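Local coordinates for ABC transporter substrate-binding protein (PDB 6TFX) that binds mannopinic acid, a mannityl-opine, as the solute-binding protein of an ABC transporter that serves opine import in Agrobacterium, at residues G9-V15 with R202-N206; T333-L339 with N361-H367. The contacts are given in a common frame with arbitrary orientation. Residues are numbered along the deposited sequence.

Interaction 1 of 2, residues G9-V15 with R202-N206; sequences GVASEDV and RFLNN
G9 and V10 end strand 5-10 and run parallel to R202 and F203, in register G9-R202 (CA-CA 4.7 Å) and V10-F203 (5.5 Å), an interior pairing of the mixed sheet. G9 suits its place because a CB there would lie only 3.2 Å from L204 CD1. V10 N donates to R202 O (2.9 Å), and V10 O accepts from L204 N (2.9 Å), the alternating parallel ladder. A11 (phi/psi -89/76) centres an inverse gamma turn, closed by a weak S12 N to V10 O bond (3.1 Å); N205 OD1 lies 3.3 Å from A11 C. The turn folds the loop over F203 (chi1 m), so S12 O lies 3.2 Å from F203 CB, near the ring plane. D14 CA sits 3.7 Å from the F203 ring centroid, a CH-pi contact over the face; D14 OD1 turns to G178 N. V15 CG2 packs on F203 CZ (3.7 Å). Helix 26-35 packs on V10 and F203, strand 180-185 touches V15 and F203, and N206 N-caps helix 207-215.

Interaction 2 of 2, residues T333-L339 with N361-H367; sequences TMVASQL and NLQPVEH. With N72 ((2~{R})-2-[[(3~{R},4~{R},5~{S})-3,4,5,6-tetrakis(oxidanyl)-2-oxidanylidene-hexyl]amino]pentanedioic acid), chain C.
Two parallel strands, 330-337 and 358-365, form a small two-stranded sheet here, and their C-terminal ends reach the opine pocket. The short strand axes approach to 4.5 Å and cross at -36°, and the register is T333-N361, M334-L362, V335-Q363, A336-P364 and S337-V365. Backbone bonds alternate between the strands: M334 N to N361 O (2.9 Å), Q363 N to M334 O (2.8 Å), A336 N to Q363 O (2.9 Å), V365 N to A336 O (2.9 Å) and Q338 N to V365 O (2.9 Å). P364 lacks an amide hydrogen but fits because its nitrogen is not called on by this ladder; its CA instead makes a CA-H...O contact with A336 O (3.3 Å). T333 OG1 donates to N361 OD1 (2.9 Å) at the exposed end. On the face of M334 and A336, A336 CB meets L362 CD2 (4.3 Å), while V335 CG1 packs against V365 CG2 (3.6 Å) under helix 367-374.

At the pocket end, S337 (chi1 t) makes an ST turn, its OG accepting from L339 N (2.9 Å), and the same OG is hydrogen-bonded to H367 ND1 (2.7 Å). L339 CB lies over the imidazole face, 4.0 Å from the H367 ring centroid. Held on that side, H367 (chi1 t, chi2 60°) donates from NE2 to N72 OXT (2.8 Å), a carboxylate oxygen of the opine, while L339 CD2 approaches N72 CAK (3.9 Å). E366 N-caps helix 367-374 through A368 and A369 amides. This is a beta-alpha-beta crossover, completed by helix 340-353, with ligand-contacting residues just past the strands' C-terminal ends, where the following helices begin.

In the fold
Along the chain the contacts come in series: interaction 1 closes before interaction 2 opens, and their centres lie about 17 Å apart. They belong to different sheets, the large mixed sheet holding strands 5-10 and 198-203 and the two-stranded parallel sheet of 330-337 and 358-365. Just past their strand ends they meet: N205 ND2 probably hydrogen-bonds Q338 O (3.2 Å), A11 O packs on L339 CD1 (3.2 Å), and E13 OE2 lies 3.4 Å from E366 CG. The turn of interaction 1 thus backs the ligand-touching end of interaction 2, joining the two sheets beside the opine pocket, of which L339 and H367 form part.

Interaction 1 of 2, residues G9-V15 with R202-N206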
# COMPACT_ATOMS: atom_id res chain seq x y z
N GLY A 9 10.34 -13.70 8.48
CA GLY A 9 9.15 -13.76 9.31
C GLY A 9 8.37 -12.48 9.15
O GLY A 9 8.94 -11.40 9.29
N VAL A 10 7.07 -12.59 8.84
CA VAL A 10 6.23 -11.43 8.56
C VAL A 10 5.00 -11.37 9.43
O VAL A 10 4.58 -12.39 9.98
CB VAL A 10 5.85 -11.32 7.05
CG1 VAL A 10 7.10 -11.44 6.16
CG2 VAL A 10 4.81 -12.37 6.67
N ALA A 11 4.42 -10.15 9.55
CA ALA A 11 3.22 -9.91 10.36
C ALA A 11 2.01 -10.15 9.47
O ALA A 11 1.38 -9.21 8.97
CB ALA A 11 3.22 -8.48 10.89
N SER A 12 1.73 -11.40 9.24
CA SER A 12 0.59 -11.86 8.44
C SER A 12 0.23 -13.25 8.89
O SER A 12 1.10 -13.98 9.37
CB SER A 12 0.95 -11.89 6.95
OG SER A 12 -0.14 -12.37 6.19
N GLU A 13 -1.03 -13.62 8.71
CA GLU A 13 -1.53 -14.94 9.08
C GLU A 13 -1.58 -15.89 7.90
O GLU A 13 -1.49 -17.10 8.12
CB GLU A 13 -2.90 -14.85 9.78
CG GLU A 13 -2.83 -14.02 11.07
CD GLU A 13 -4.03 -14.09 12.01
OE1 GLU A 13 -4.56 -15.20 12.19
OE2 GLU A 13 -4.44 -13.03 12.55
N ASP A 14 -1.68 -15.37 6.64
CA ASP A 14 -1.76 -16.24 5.46
C ASP A 14 -1.73 -15.41 4.18
O ASP A 14 -1.75 -14.18 4.24
CB ASP A 14 -3.11 -17.03 5.48
CG ASP A 14 -3.21 -18.33 4.67
OD1 ASP A 14 -2.18 -18.77 4.09
OD2 ASP A 14 -4.32 -18.90 4.61
N VAL A 15 -1.70 -16.10 3.04
CA VAL A 15 -1.82 -15.53 1.70
C VAL A 15 -3.31 -15.31 1.48
O VAL A 15 -4.09 -16.22 1.78
CB VAL A 15 -1.34 -16.57 0.62
CG1 VAL A 15 -1.76 -16.17 -0.80
CG2 VAL A 15 0.15 -16.80 0.69
N ARG A 202 7.65 -16.93 6.12
CA ARG A 202 6.92 -17.42 7.29
C ARG A 202 5.89 -16.46 7.86
O ARG A 202 6.23 -15.30 8.15
CB ARG A 202 7.90 -17.83 8.39
CG ARG A 202 8.75 -19.05 8.03
CD ARG A 202 9.58 -19.54 9.20
NE ARG A 202 8.76 -19.99 10.33
CZ ARG A 202 9.20 -20.12 11.58
NH1 ARG A 202 10.47 -19.87 11.87
NH2 ARG A 202 8.38 -20.52 12.54
N PHE A 203 4.66 -16.97 8.09
CA PHE A 203 3.56 -16.20 8.68
C PHE A 203 3.69 -16.26 10.20
O PHE A 203 3.50 -17.32 10.81
CB PHE A 203 2.21 -16.75 8.21
CG PHE A 203 2.05 -16.58 6.71
CD1 PHE A 203 2.03 -15.32 6.14
CD2 PHE A 203 1.91 -17.69 5.88
CE1 PHE A 203 1.90 -15.16 4.76
CE2 PHE A 203 1.76 -17.53 4.51
CZ PHE A 203 1.77 -16.27 3.95
N LEU A 204 4.17 -15.17 10.79
CA LEU A 204 4.39 -15.11 12.24
C LEU A 204 3.78 -13.83 12.75
O LEU A 204 4.50 -12.89 13.13
CB LEU A 204 5.90 -15.20 12.57
CG LEU A 204 6.56 -16.56 12.32
CD1 LEU A 204 8.06 -16.43 12.22
CD2 LEU A 204 6.21 -17.56 13.44
N ASN A 205 2.43 -13.78 12.76
CA ASN A 205 1.71 -12.58 13.20
C ASN A 205 1.98 -12.22 14.66
O ASN A 205 2.01 -11.05 14.99
CB ASN A 205 0.20 -12.72 12.96
CG ASN A 205 -0.47 -11.36 12.85
OD1 ASN A 205 -0.08 -10.51 12.03
ND2 ASN A 205 -1.51 -11.12 13.66
N ASN A 206 2.22 -13.23 15.53
CA ASN A 206 2.50 -12.98 16.95
C ASN A 206 3.92 -12.42 17.09
O ASN A 206 4.89 -13.10 16.74
CB ASN A 206 2.33 -14.26 17.75
CG ASN A 206 2.57 -14.04 19.22
OD1 ASN A 206 3.70 -14.15 19.71
ND2 ASN A 206 1.52 -13.70 19.95

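Interaction 2 of 2, residues T333-L339 with N361-H367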
# COMPACT_ATOMS: atom_id res chain seq x y z
N THR A 333 -18.74 0.87 18.22
CA THR A 333 -18.01 -0.38 17.96
C THR A 333 -17.36 -0.23 16.58
O THR A 333 -18.05 0.07 15.61
CB THR A 333 -18.94 -1.59 18.01
OG1 THR A 333 -19.39 -1.81 19.36
CG2 THR A 333 -18.27 -2.86 17.48
N MET A 334 -16.06 -0.48 16.51
CA MET A 334 -15.31 -0.46 15.27
C MET A 334 -14.78 -1.85 15.01
O MET A 334 -14.31 -2.52 15.94
CB MET A 334 -14.08 0.42 15.44
CG MET A 334 -14.31 1.85 15.16
SD MET A 334 -12.79 2.68 15.63
CE MET A 334 -11.70 2.16 14.33
N VAL A 335 -14.79 -2.28 13.76
CA VAL A 335 -14.19 -3.54 13.36
C VAL A 335 -12.71 -3.16 13.18
O VAL A 335 -12.38 -2.25 12.41
CB VAL A 335 -14.82 -4.10 12.06
CG1 VAL A 335 -14.26 -5.47 11.76
CG2 VAL A 335 -16.35 -4.16 12.17
N ALA A 336 -11.83 -3.84 13.92
CA ALA A 336 -10.42 -3.48 13.97
C ALA A 336 -9.51 -4.61 13.51
O ALA A 336 -9.67 -5.74 13.96
CB ALA A 336 -10.05 -3.05 15.38
N SER A 337 -8.53 -4.29 12.66
CA SER A 337 -7.59 -5.32 12.22
C SER A 337 -6.71 -5.87 13.37
O SER A 337 -6.28 -5.11 14.25
CB SER A 337 -6.67 -4.75 11.15
OG SER A 337 -5.64 -5.68 10.87
N GLN A 338 -6.39 -7.17 13.28
CA GLN A 338 -5.47 -7.86 14.19
C GLN A 338 -4.01 -7.79 13.70
O GLN A 338 -3.13 -8.39 14.33
CB GLN A 338 -5.91 -9.30 14.48
CG GLN A 338 -7.08 -9.34 15.45
CD GLN A 338 -7.52 -10.75 15.73
OE1 GLN A 338 -7.83 -11.51 14.82
NE2 GLN A 338 -7.54 -11.12 17.00
N LEU A 339 -3.74 -7.03 12.61
CA LEU A 339 -2.33 -6.76 12.22
C LEU A 339 -1.77 -6.05 13.46
O LEU A 339 -2.39 -5.10 13.94
CB LEU A 339 -2.28 -5.83 11.00
CG LEU A 339 -0.88 -5.43 10.52
CD1 LEU A 339 -0.13 -6.63 9.95
CD2 LEU A 339 -0.99 -4.33 9.46
N ASN A 361 -15.28 0.51 21.37
CA ASN A 361 -15.26 -0.94 21.53
C ASN A 361 -14.60 -1.47 20.25
O ASN A 361 -15.03 -1.14 19.14
CB ASN A 361 -16.68 -1.50 21.67
CG ASN A 361 -16.78 -3.02 21.60
OD1 ASN A 361 -17.56 -3.59 20.81
ND2 ASN A 361 -15.99 -3.70 22.40
N LEU A 362 -13.53 -2.26 20.40
CA LEU A 362 -12.80 -2.77 19.25
C LEU A 362 -13.16 -4.22 19.02
O LEU A 362 -13.00 -5.05 19.94
CB LEU A 362 -11.29 -2.62 19.49
CG LEU A 362 -10.81 -1.19 19.75
CD1 LEU A 362 -9.34 -1.18 20.11
CD2 LEU A 362 -11.06 -0.31 18.54
N GLN A 363 -13.72 -4.53 17.83
CA GLN A 363 -14.08 -5.91 17.50
C GLN A 363 -12.94 -6.43 16.61
O GLN A 363 -12.85 -6.02 15.45
CB GLN A 363 -15.47 -6.01 16.83
CG GLN A 363 -15.83 -7.42 16.31
CD GLN A 363 -15.89 -8.52 17.36
OE1 GLN A 363 -16.33 -8.32 18.49
NE2 GLN A 363 -15.45 -9.73 17.00
N PRO A 364 -12.02 -7.25 17.17
CA PRO A 364 -10.83 -7.69 16.41
C PRO A 364 -11.14 -8.70 15.32
O PRO A 364 -11.92 -9.65 15.53
CB PRO A 364 -9.90 -8.28 17.48
CG PRO A 364 -10.51 -7.93 18.80
CD PRO A 364 -11.98 -7.80 18.55
N VAL A 365 -10.55 -8.49 14.15
CA VAL A 365 -10.74 -9.39 13.02
C VAL A 365 -9.38 -9.60 12.32
O VAL A 365 -8.61 -8.63 12.17
CB VAL A 365 -11.82 -8.83 12.03
CG1 VAL A 365 -11.91 -9.67 10.77
CG2 VAL A 365 -13.21 -8.77 12.69
N GLU A 366 -9.07 -10.86 11.89
CA GLU A 366 -7.85 -11.15 11.15
C GLU A 366 -7.73 -10.14 10.00
O GLU A 366 -8.75 -9.81 9.35
CB GLU A 366 -7.85 -12.60 10.62
CG GLU A 366 -6.58 -12.97 9.87
CD GLU A 366 -6.62 -12.63 8.39
OE1 GLU A 366 -7.71 -12.75 7.79
OE2 GLU A 366 -5.56 -12.26 7.84
N HIS A 367 -6.51 -9.66 9.76
CA HIS A 367 -6.26 -8.55 8.82
C HIS A 367 -6.93 -8.70 7.44
O HIS A 367 -7.60 -7.76 6.98
CB HIS A 367 -4.74 -8.34 8.68
CG HIS A 367 -4.34 -7.11 7.92
ND1 HIS A 367 -4.71 -5.84 8.35
CD2 HIS A 367 -3.53 -6.98 6.84
CE1 HIS A 367 -4.14 -4.99 7.51
NE2 HIS A 367 -3.46 -5.63 6.56
OAB N72 C . 0.85 1.09 13.18
CAF N72 C . 0.20 1.30 11.91
CAG N72 C . 0.06 0.06 10.96
OAC N72 C . 0.88 -1.00 11.32
CAH N72 C . -0.02 0.49 9.49
OAM N72 C . 0.34 1.76 9.09
CAI N72 C . 0.53 -0.10 8.21
OAD N72 C . 1.74 -0.79 8.45
CAJ N72 C . -0.54 -0.81 7.41
OAE N72 C . -1.74 -0.45 7.58
CAK N72 C . -0.17 -1.97 6.45
N N72 C . -0.35 -1.60 5.07
CA N72 C . -1.31 -2.22 4.24
C N72 C . -2.36 -3.08 4.88
O N72 C . -3.56 -2.84 5.32
CB N72 C . -1.80 -1.22 3.19
CG N72 C . -3.17 -1.43 2.54
CD N72 C . -3.26 -0.85 1.13
OE1 N72 C . -2.24 -0.77 0.37
OE2 N72 C . -4.38 -0.46 0.71
OXT N72 C . -1.83 -4.21 4.85